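Local structure of Cas13d (uncultured Ruminococcus sp, 6IV9) at residues A184-N189 with G511-D516; V739-R744 with Q911-N916. The protein binds CRISPR RNA in a binary complex and, with two HEPN domains, matures the guide and cleaves target RNA. The protein carries 2 engineered substitutions. All coordinates share one frame; numbering follows the deposited sequence.

Contact 1: residues A184-N189 with G511-D516; sequences AVYVTN and GKEIND. With nucleotides of chain B.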
loop_
_atom_site.group_PDB
_atom_site.type_symbol
_atom_site.label_atom_id
_atom_site.label_comp_id
_atom_site.label_asym_id
_atom_site.label_seq_id
_atom_site.Cartn_x
_atom_site.Cartn_y
_atom_site.Cartn_z
ATOM N N ALA A 184 -4.769 8.574 4.307
ATOM C CA ALA A 184 -5.274 8.465 5.688
ATOM C C ALA A 184 -4.800 7.143 6.305
ATOM O O ALA A 184 -4.428 7.130 7.456
ATOM C CB ALA A 184 -6.767 8.565 5.696
ATOM N N VAL A 185 -4.831 6.067 5.536
ATOM C CA VAL A 185 -4.363 4.763 6.072
ATOM C C VAL A 185 -2.870 4.838 6.412
ATOM O O VAL A 185 -2.512 4.512 7.499
ATOM C CB VAL A 185 -4.586 3.665 5.021
ATOM C CG1 VAL A 185 -3.814 2.414 5.364
ATOM C CG2 VAL A 185 -6.049 3.363 4.790
ATOM N N TYR A 186 -2.048 5.270 5.469
ATOM C CA TYR A 186 -0.579 5.296 5.689
ATOM C C TYR A 186 -0.133 6.287 6.762
ATOM O O TYR A 186 0.721 5.940 7.516
ATOM C CB TYR A 186 0.190 5.229 4.370
ATOM C CG TYR A 186 -0.015 3.875 3.765
ATOM C CD1 TYR A 186 0.593 2.764 4.308
ATOM C CD2 TYR A 186 -0.930 3.689 2.759
ATOM C CE1 TYR A 186 0.354 1.503 3.807
ATOM C CE2 TYR A 186 -1.164 2.438 2.229
ATOM C CZ TYR A 186 -0.528 1.340 2.759
ATOM O OH TYR A 186 -0.791 0.108 2.267
ATOM N N VAL A 187 -0.682 7.493 6.793
ATOM C CA VAL A 187 -0.261 8.427 7.876
ATOM C C VAL A 187 -0.690 7.860 9.230
ATOM O O VAL A 187 0.024 8.025 10.178
ATOM C CB VAL A 187 -0.712 9.881 7.675
ATOM C CG1 VAL A 187 -0.096 10.476 6.430
ATOM C CG2 VAL A 187 -2.207 10.030 7.681
ATOM N N THR A 188 -1.850 7.228 9.286
ATOM C CA THR A 188 -2.282 6.659 10.576
ATOM C C THR A 188 -1.268 5.597 11.005
ATOM O O THR A 188 -0.856 5.607 12.130
ATOM C CB THR A 188 -3.697 6.081 10.482
ATOM O OG1 THR A 188 -4.607 7.143 10.256
ATOM C CG2 THR A 188 -4.095 5.343 11.739
ATOM N N ASN A 189 -0.873 4.732 10.087
ATOM C CA ASN A 189 0.105 3.671 10.417
ATOM C C ASN A 189 1.459 4.280 10.801
ATOM O O ASN A 189 2.050 3.808 11.733
ATOM C CB ASN A 189 0.269 2.698 9.256
ATOM C CG ASN A 189 -0.952 1.838 9.052
ATOM O OD1 ASN A 189 -1.848 1.856 9.855
ATOM N ND2 ASN A 189 -0.981 1.085 7.978
ATOM N N GLY A 511 8.112 -2.789 1.784
ATOM C CA GLY A 511 7.960 -2.853 0.325
ATOM C C GLY A 511 6.509 -3.028 -0.079
ATOM O O GLY A 511 6.113 -2.443 -1.056
ATOM N N LYS A 512 5.753 -3.846 0.642
ATOM C CA LYS A 512 4.327 -4.043 0.300
ATOM C C LYS A 512 3.546 -2.747 0.505
ATOM O O LYS A 512 2.649 -2.485 -0.246
ATOM C CB LYS A 512 3.751 -5.217 1.087
ATOM C CG LYS A 512 4.139 -6.554 0.498
ATOM C CD LYS A 512 3.665 -7.724 1.261
ATOM C CE LYS A 512 4.142 -9.010 0.637
ATOM N NZ LYS A 512 3.943 -9.029 -0.824
ATOM N N GLU A 513 3.851 -2.037 1.576
ATOM C CA GLU A 513 3.180 -0.756 1.875
ATOM C C GLU A 513 3.528 0.246 0.771
ATOM O O GLU A 513 2.663 0.961 0.335
ATOM C CB GLU A 513 3.580 -0.278 3.266
ATOM C CG GLU A 513 3.036 -1.123 4.395
ATOM C CD GLU A 513 3.490 -0.659 5.764
ATOM O OE1 GLU A 513 4.670 -0.478 5.938
ATOM O OE2 GLU A 513 2.647 -0.476 6.610
ATOM N N ILE A 514 4.778 0.268 0.348
ATOM C CA ILE A 514 5.187 1.194 -0.738
ATOM C C ILE A 514 4.398 0.825 -1.996
ATOM O O ILE A 514 3.861 1.698 -2.610
ATOM C CB ILE A 514 6.698 1.062 -0.978
ATOM C CG1 ILE A 514 7.505 1.611 0.196
ATOM C CG2 ILE A 514 7.103 1.682 -2.301
ATOM C CD1 ILE A 514 8.967 1.302 0.131
ATOM N N ASN A 515 4.317 -0.460 -2.317
ATOM C CA ASN A 515 3.605 -0.891 -3.539
ATOM C C ASN A 515 2.136 -0.497 -3.455
ATOM O O ASN A 515 1.635 0.023 -4.402
ATOM C CB ASN A 515 3.721 -2.396 -3.739
ATOM C CG ASN A 515 5.086 -2.766 -4.259
ATOM O OD1 ASN A 515 5.785 -1.906 -4.749
ATOM N ND2 ASN A 515 5.457 -4.025 -4.155
ATOM N N ASP A 516 1.512 -0.752 -2.319
ATOM C CA ASP A 516 0.078 -0.428 -2.177
ATOM C C ASP A 516 -0.155 1.082 -2.285
ATOM O O ASP A 516 -0.985 1.478 -3.064
ATOM C CB ASP A 516 -0.412 -0.915 -0.822
ATOM C CG ASP A 516 -1.890 -0.684 -0.612
ATOM O OD1 ASP A 516 -2.638 -0.989 -1.507
ATOM O OD2 ASP A 516 -2.253 -0.231 0.449
ATOM P P U B 34 4.435 -4.125 -10.085
ATOM O OP1 U B 34 5.813 -3.867 -9.585
ATOM O OP2 U B 34 4.054 -5.417 -10.611
ATOM O "O5'" U B 34 3.436 -3.759 -8.932
ATOM C "C5'" U B 34 2.954 -4.748 -8.010
ATOM C "C4'" U B 34 1.880 -4.136 -7.157
ATOM O "O4'" U B 34 0.712 -3.770 -7.922
ATOM C "C3'" U B 34 1.332 -5.036 -6.058
ATOM O "O3'" U B 34 2.278 -4.986 -4.980
ATOM C "C2'" U B 34 0.019 -4.335 -5.743
ATOM O "O2'" U B 34 0.259 -3.201 -4.924
ATOM C "C1'" U B 34 -0.448 -3.965 -7.151
ATOM N N1 U B 34 -1.243 -5.024 -7.802
ATOM C C2 U B 34 -2.517 -5.184 -7.309
ATOM O O2 U B 34 -2.953 -4.519 -6.389
ATOM N N3 U B 34 -3.244 -6.163 -7.910
ATOM C C4 U B 34 -2.846 -6.985 -8.935
ATOM O O4 U B 34 -3.651 -7.766 -9.407
ATOM C C5 U B 34 -1.522 -6.744 -9.419
ATOM C C6 U B 34 -0.771 -5.807 -8.825
ATOM P P C B 35 2.574 -6.349 -4.079
ATOM O OP1 C B 35 3.681 -6.003 -3.175
ATOM O OP2 C B 35 2.690 -7.480 -4.958
ATOM O "O5'" C B 35 1.188 -6.608 -3.398
ATOM C "C5'" C B 35 0.745 -5.666 -2.379
ATOM C "C4'" C B 35 -0.662 -5.990 -1.953
ATOM O "O4'" C B 35 -1.509 -5.863 -3.094
ATOM C "C3'" C B 35 -0.890 -7.423 -1.466
ATOM O "O3'" C B 35 -0.497 -7.476 -0.116
ATOM C "C2'" C B 35 -2.379 -7.603 -1.707
ATOM O "O2'" C B 35 -3.178 -6.987 -0.736
ATOM C "C1'" C B 35 -2.540 -6.834 -3.015
ATOM N N1 C B 35 -2.483 -7.684 -4.205
ATOM C C2 C B 35 -3.663 -8.333 -4.549
ATOM O O2 C B 35 -4.649 -8.153 -3.843
ATOM N N3 C B 35 -3.711 -9.068 -5.675
ATOM C C4 C B 35 -2.598 -9.275 -6.376
ATOM N N4 C B 35 -2.673 -10.054 -7.454
ATOM C C5 C B 35 -1.361 -8.663 -6.021
ATOM C C6 C B 35 -1.338 -7.924 -4.906
ATOM P P G B 36 0.122 -8.804 0.483
ATOM O OP1 G B 36 0.609 -8.503 1.866
ATOM O OP2 G B 36 1.093 -9.373 -0.513
ATOM O "O5'" G B 36 -1.066 -9.826 0.402
ATOM C "C5'" G B 36 -2.197 -9.653 1.267
ATOM C "C4'" G B 36 -3.292 -10.616 0.885
ATOM O "O4'" G B 36 -3.726 -10.350 -0.455
ATOM C "C3'" G B 36 -2.893 -12.087 0.901
ATOM O "O3'" G B 36 -3.098 -12.709 2.164
ATOM C "C2'" G B 36 -3.792 -12.700 -0.147
ATOM O "O2'" G B 36 -5.094 -12.933 0.359
ATOM C "C1'" G B 36 -3.969 -11.549 -1.132
ATOM N N9 G B 36 -3.063 -11.655 -2.246
ATOM C C8 G B 36 -1.719 -11.373 -2.273
ATOM N N7 G B 36 -1.173 -11.618 -3.432
ATOM C C5 G B 36 -2.207 -12.127 -4.191
ATOM C C6 G B 36 -2.220 -12.567 -5.530
ATOM O O6 G B 36 -1.286 -12.599 -6.335
ATOM N N1 G B 36 -3.485 -12.976 -5.917
ATOM C C2 G B 36 -4.593 -12.971 -5.114
ATOM N N2 G B 36 -5.724 -13.396 -5.670
ATOM N N3 G B 36 -4.594 -12.567 -3.861
ATOM C C4 G B 36 -3.376 -12.164 -3.468
#
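The hydrogen bond from Tyr-186 OH to Asp-516 OD2 is very short, 2.4 Å, and is the one polar bridge between two helices whose local axes stay 11.6 Å apart. The carboxylate oxygen meets the hydroxyl edge of the ring close to its plane, while the carboxylate as a whole is turned 65° from the ring. Asp-516 holds CG anti to its own backbone N (chi1 -177°), which sends the carboxylate from the second turn of helix 511-535 toward the phenol. The exact length is doubtful, but the pairing probably helps hold the ring's outer end. Val-185 CG1 covers one face of the Tyr-186 ring, 4.0 Å above its plane and over the centre. From the other helix, Glu-513 CB comes to 3.7 Å from Tyr-186 CE1, an oblique touch by the aliphatic part of the glutamate. The Glu-513 carboxylate is engaged by helix 630-638: OE1 forms a salt bridge with Lys-637 and OE2 a hydrogen bond with Tyr-638. Within helix 168-197, Thr-188 OG1 donates to Ala-184 O at 2.8 Å, and the backbone N of Thr-188 approaches that oxygen from the opposite face of its plane. The same first turns of helix 511-535 face RNA on another side. Asn-515 ND2 gives an almost straight bond to OP1 of C35 of chain B, 2.8 Å long, and Lys-512, extended until it bends at NZ, reaches OP2 of G36 of chain B with NZ at 2.9 Å. The arrangement is a widely spaced, near-antiparallel helix pair (152°), one member gripping the CRISPR RNA backbone through its N-terminal turns.

Contact 2: residues V739-R744 with Q911-N916; sequences VNVNAR and QLFDRN. With nucleotides of chain B.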
loop_
_atom_site.group_PDB
_atom_site.type_symbol
_atom_site.label_atom_id
_atom_site.label_comp_id
_atom_site.label_asym_id
_atom_site.label_seq_id
_atom_site.Cartn_x
_atom_site.Cartn_y
_atom_site.Cartn_z
ATOM N N VAL A 739 -2.918 -5.300 10.948
ATOM C CA VAL A 739 -2.727 -3.874 10.568
ATOM C C VAL A 739 -3.593 -3.596 9.334
ATOM O O VAL A 739 -4.221 -2.570 9.279
ATOM C CB VAL A 739 -1.243 -3.574 10.297
ATOM C CG1 VAL A 739 -1.050 -2.226 9.634
ATOM C CG2 VAL A 739 -0.408 -3.685 11.554
ATOM N N ASN A 740 -3.613 -4.536 8.401
ATOM C CA ASN A 740 -4.402 -4.445 7.148
ATOM C C ASN A 740 -5.902 -4.434 7.457
ATOM O O ASN A 740 -6.607 -3.703 6.827
ATOM C CB ASN A 740 -3.988 -5.495 6.125
ATOM C CG ASN A 740 -2.616 -5.241 5.543
ATOM O OD1 ASN A 740 -2.045 -4.190 5.734
ATOM N ND2 ASN A 740 -2.082 -6.215 4.848
ATOM N N VAL A 741 -6.351 -5.259 8.390
ATOM C CA VAL A 741 -7.789 -5.227 8.779
ATOM C C VAL A 741 -8.086 -3.857 9.389
ATOM O O VAL A 741 -9.071 -3.263 9.072
ATOM C CB VAL A 741 -8.131 -6.318 9.802
ATOM C CG1 VAL A 741 -9.498 -6.090 10.396
ATOM C CG2 VAL A 741 -8.003 -7.711 9.230
ATOM N N ASN A 742 -7.179 -3.367 10.217
ATOM C CA ASN A 742 -7.383 -2.070 10.903
ATOM C C ASN A 742 -7.513 -0.944 9.880
ATOM O O ASN A 742 -8.305 -0.063 10.076
ATOM C CB ASN A 742 -6.262 -1.732 11.873
ATOM C CG ASN A 742 -6.657 -0.563 12.744
ATOM O OD1 ASN A 742 -7.510 -0.699 13.599
ATOM N ND2 ASN A 742 -6.077 0.589 12.493
ATOM N N ALA A 743 -6.768 -1.045 8.791
ATOM C CA ALA A 743 -6.746 -0.018 7.733
ATOM C C ALA A 743 -8.156 0.191 7.162
ATOM O O ALA A 743 -8.490 1.303 6.852
ATOM C CB ALA A 743 -5.775 -0.434 6.670
ATOM N N ARG A 744 -8.954 -0.864 7.057
ATOM C CA ARG A 744 -10.322 -0.741 6.493
ATOM C C ARG A 744 -11.156 0.183 7.382
ATOM O O ARG A 744 -11.971 0.892 6.869
ATOM C CB ARG A 744 -10.975 -2.119 6.381
ATOM C CG ARG A 744 -10.283 -3.053 5.410
ATOM C CD ARG A 744 -10.581 -2.612 4.003
ATOM N NE ARG A 744 -11.942 -2.900 3.638
ATOM C CZ ARG A 744 -12.422 -4.115 3.467
ATOM N NH1 ARG A 744 -11.614 -5.147 3.417
ATOM N NH2 ARG A 744 -13.712 -4.296 3.328
ATOM N N GLN A 911 -18.231 -12.542 6.046
ATOM C CA GLN A 911 -18.258 -13.141 4.690
ATOM C C GLN A 911 -18.050 -12.087 3.599
ATOM O O GLN A 911 -17.621 -12.463 2.550
ATOM C CB GLN A 911 -19.501 -14.001 4.479
ATOM C CG GLN A 911 -19.737 -14.979 5.615
ATOM C CD GLN A 911 -20.739 -14.439 6.607
ATOM O OE1 GLN A 911 -20.395 -13.844 7.609
ATOM N NE2 GLN A 911 -22.015 -14.651 6.310
ATOM N N LEU A 912 -18.444 -10.847 3.836
ATOM C CA LEU A 912 -18.320 -9.790 2.805
ATOM C C LEU A 912 -17.028 -8.987 2.963
ATOM O O LEU A 912 -16.746 -8.188 2.111
ATOM C CB LEU A 912 -19.497 -8.836 2.983
ATOM C CG LEU A 912 -20.880 -9.437 2.779
ATOM C CD1 LEU A 912 -21.937 -8.368 2.844
ATOM C CD2 LEU A 912 -20.949 -10.178 1.469
ATOM N N PHE A 913 -16.310 -9.188 4.051
ATOM C CA PHE A 913 -15.163 -8.307 4.362
ATOM C C PHE A 913 -13.976 -8.378 3.397
ATOM O O PHE A 913 -13.540 -7.338 2.943
ATOM C CB PHE A 913 -14.705 -8.579 5.787
ATOM C CG PHE A 913 -13.526 -7.762 6.219
ATOM C CD1 PHE A 913 -13.678 -6.452 6.613
ATOM C CD2 PHE A 913 -12.263 -8.308 6.227
ATOM C CE1 PHE A 913 -12.584 -5.715 7.015
ATOM C CE2 PHE A 913 -11.176 -7.566 6.638
ATOM C CZ PHE A 913 -11.338 -6.266 7.017
ATOM N N ASP A 914 -13.491 -9.569 3.107
ATOM C CA ASP A 914 -12.267 -9.702 2.290
ATOM C C ASP A 914 -12.594 -10.117 0.857
ATOM O O ASP A 914 -13.145 -11.166 0.660
ATOM C CB ASP A 914 -11.335 -10.720 2.931
ATOM C CG ASP A 914 -9.897 -10.610 2.474
ATOM O OD1 ASP A 914 -9.667 -10.248 1.345
ATOM O OD2 ASP A 914 -9.040 -10.906 3.279
ATOM N N ARG A 915 -12.130 -9.330 -0.106
ATOM C CA ARG A 915 -12.356 -9.617 -1.542
ATOM C C ARG A 915 -11.660 -10.921 -1.941
ATOM O O ARG A 915 -12.077 -11.503 -2.902
ATOM C CB ARG A 915 -11.897 -8.450 -2.419
ATOM C CG ARG A 915 -10.394 -8.276 -2.486
ATOM C CD ARG A 915 -9.914 -7.005 -3.158
ATOM N NE ARG A 915 -8.482 -6.877 -2.958
ATOM C CZ ARG A 915 -7.805 -5.743 -2.844
ATOM N NH1 ARG A 915 -8.416 -4.579 -2.933
ATOM N NH2 ARG A 915 -6.506 -5.781 -2.643
ATOM N N ASN A 916 -10.631 -11.326 -1.208
ATOM C CA ASN A 916 -9.831 -12.535 -1.537
ATOM C C ASN A 916 -10.372 -13.793 -0.861
ATOM O O ASN A 916 -9.796 -14.846 -1.073
ATOM C CB ASN A 916 -8.384 -12.365 -1.105
ATOM C CG ASN A 916 -7.726 -11.199 -1.791
ATOM O OD1 ASN A 916 -7.729 -11.117 -3.003
ATOM N ND2 ASN A 916 -7.200 -10.280 -1.011
ATOM P P A B 27 -14.230 1.724 1.327
ATOM O OP1 A B 27 -14.125 1.792 2.823
ATOM O OP2 A B 27 -14.530 2.968 0.619
ATOM O "O5'" A B 27 -12.929 1.258 0.581
ATOM C "C5'" A B 27 -12.269 0.080 1.092
ATOM C "C4'" A B 27 -11.058 -0.192 0.286
ATOM O "O4'" A B 27 -10.373 -1.329 0.811
ATOM C "C3'" A B 27 -11.340 -0.565 -1.170
ATOM O "O3'" A B 27 -10.996 0.498 -2.036
ATOM C "C2'" A B 27 -10.404 -1.757 -1.449
ATOM O "O2'" A B 27 -9.615 -1.557 -2.614
ATOM C "C1'" A B 27 -9.543 -1.803 -0.176
ATOM N N9 A B 27 -9.094 -3.137 0.185
ATOM C C8 A B 27 -7.786 -3.474 0.418
ATOM N N7 A B 27 -7.600 -4.747 0.632
ATOM C C5 A B 27 -8.877 -5.291 0.554
ATOM C C6 A B 27 -9.360 -6.601 0.719
ATOM N N6 A B 27 -8.573 -7.651 0.980
ATOM N N1 A B 27 -10.688 -6.810 0.547
ATOM C C2 A B 27 -11.468 -5.756 0.289
ATOM N N3 A B 27 -11.137 -4.474 0.173
ATOM C C4 A B 27 -9.810 -4.306 0.301
ATOM P P G B 36 0.122 -8.804 0.483
ATOM O OP1 G B 36 0.609 -8.503 1.866
ATOM O OP2 G B 36 1.093 -9.373 -0.513
ATOM O "O5'" G B 36 -1.066 -9.826 0.402
ATOM C "C5'" G B 36 -2.197 -9.653 1.267
ATOM C "C4'" G B 36 -3.292 -10.616 0.885
ATOM O "O4'" G B 36 -3.726 -10.350 -0.455
ATOM C "C3'" G B 36 -2.893 -12.087 0.901
ATOM O "O3'" G B 36 -3.098 -12.709 2.164
ATOM C "C2'" G B 36 -3.792 -12.700 -0.147
ATOM O "O2'" G B 36 -5.094 -12.933 0.359
ATOM C "C1'" G B 36 -3.969 -11.549 -1.132
ATOM N N9 G B 36 -3.063 -11.655 -2.246
ATOM C C8 G B 36 -1.719 -11.373 -2.273
ATOM N N7 G B 36 -1.173 -11.618 -3.432
ATOM C C5 G B 36 -2.207 -12.127 -4.191
ATOM C C6 G B 36 -2.220 -12.567 -5.530
ATOM O O6 G B 36 -1.286 -12.599 -6.335
ATOM N N1 G B 36 -3.485 -12.976 -5.917
ATOM C C2 G B 36 -4.593 -12.971 -5.114
ATOM N N2 G B 36 -5.724 -13.396 -5.670
ATOM N N3 G B 36 -4.594 -12.567 -3.861
ATOM C C4 G B 36 -3.376 -12.164 -3.468
ATOM P P C B 1 -25.962 -11.690 2.642
ATOM O OP1 C B 1 -25.780 -10.214 2.723
ATOM O OP2 C B 1 -25.820 -12.507 3.879
ATOM O "O5'" C B 1 -24.911 -12.303 1.614
ATOM C "C5'" C B 1 -25.232 -12.756 0.272
ATOM C "C4'" C B 1 -23.935 -12.716 -0.506
ATOM O "O4'" C B 1 -22.902 -13.385 0.212
ATOM C "C3'" C B 1 -23.856 -13.207 -1.949
ATOM O "O3'" C B 1 -23.663 -12.112 -2.848
ATOM C "C2'" C B 1 -22.592 -14.091 -1.966
ATOM O "O2'" C B 1 -21.593 -13.740 -2.887
ATOM C "C1'" C B 1 -21.885 -13.680 -0.688
ATOM N N1 C B 1 -20.992 -14.659 -0.058
ATOM C C2 C B 1 -21.454 -15.947 0.237
ATOM O O2 C B 1 -22.597 -16.273 -0.118
ATOM N N3 C B 1 -20.630 -16.810 0.872
ATOM C C4 C B 1 -19.401 -16.422 1.223
ATOM N N4 C B 1 -18.616 -17.306 1.833
ATOM C C5 C B 1 -18.915 -15.116 0.945
ATOM C C6 C B 1 -19.741 -14.270 0.328
#
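Arg-744 and Phe-913 form one wall of a pocket for the adenine of A27 of chain B. The guanidinium lies flat on the phenyl ring, planes 12° apart and centres 4.3 Å apart, a cation-pi stack; its opposite face lies against the base, with N3 of A27 3.3 Å above the guanidinium plane. Bends at chi2 and chi3 fold the arginine back so that NH1 and NH2 both grip Phe-913 O, at 3.0 and 3.1 Å, with that oxygen in the guanidinium plane. An alanine in place of Arg-744 is likely to leave Phe-913 O without these two donors and open a gap between ring and base. On the base's other face lies the Arg-915 guanidinium, completing four layers. The Watson-Crick edge is read as well: N6 of A27 donates to Asp-914 OD1 at 2.8 Å, and Arg-915 N donates to N1 of A27. Asp-914 OD1 also accepts from Asn-916 N, which makes an Asx turn. Val-741 CG1 packs on Phe-913 CZ at 3.9 Å. Phe-913 also meets Phe-849 of helix 848-861, whose tyrosines Tyr-848 and Tyr-852 touch Val-741, while helix 901-908 flanks Arg-744 through Asn-906 and Leu-907.

How the contacts relate
Both contacts are buried in the helical body of the chain, but the centre of contact 1 lies about 4 Å from the centre of the chain and that of contact 2 about 13 Å, the two contact centres being about 15 Å apart. They share no segment, yet they abut: helix 168-197 of contact 1 packs on helix 713-760 of contact 2, with Val-185 CG1 3.7 Å from Ala-743 CB and Asn-189 beside Val-739. Contact 1 is bridged by a phenol-carboxylate bond and meets RNA through phosphates; contact 2 relies on stacked flat groups and recognises a base. G36 of chain B links them, its phosphate bound at 511-516 and its sugar beside Asn-916.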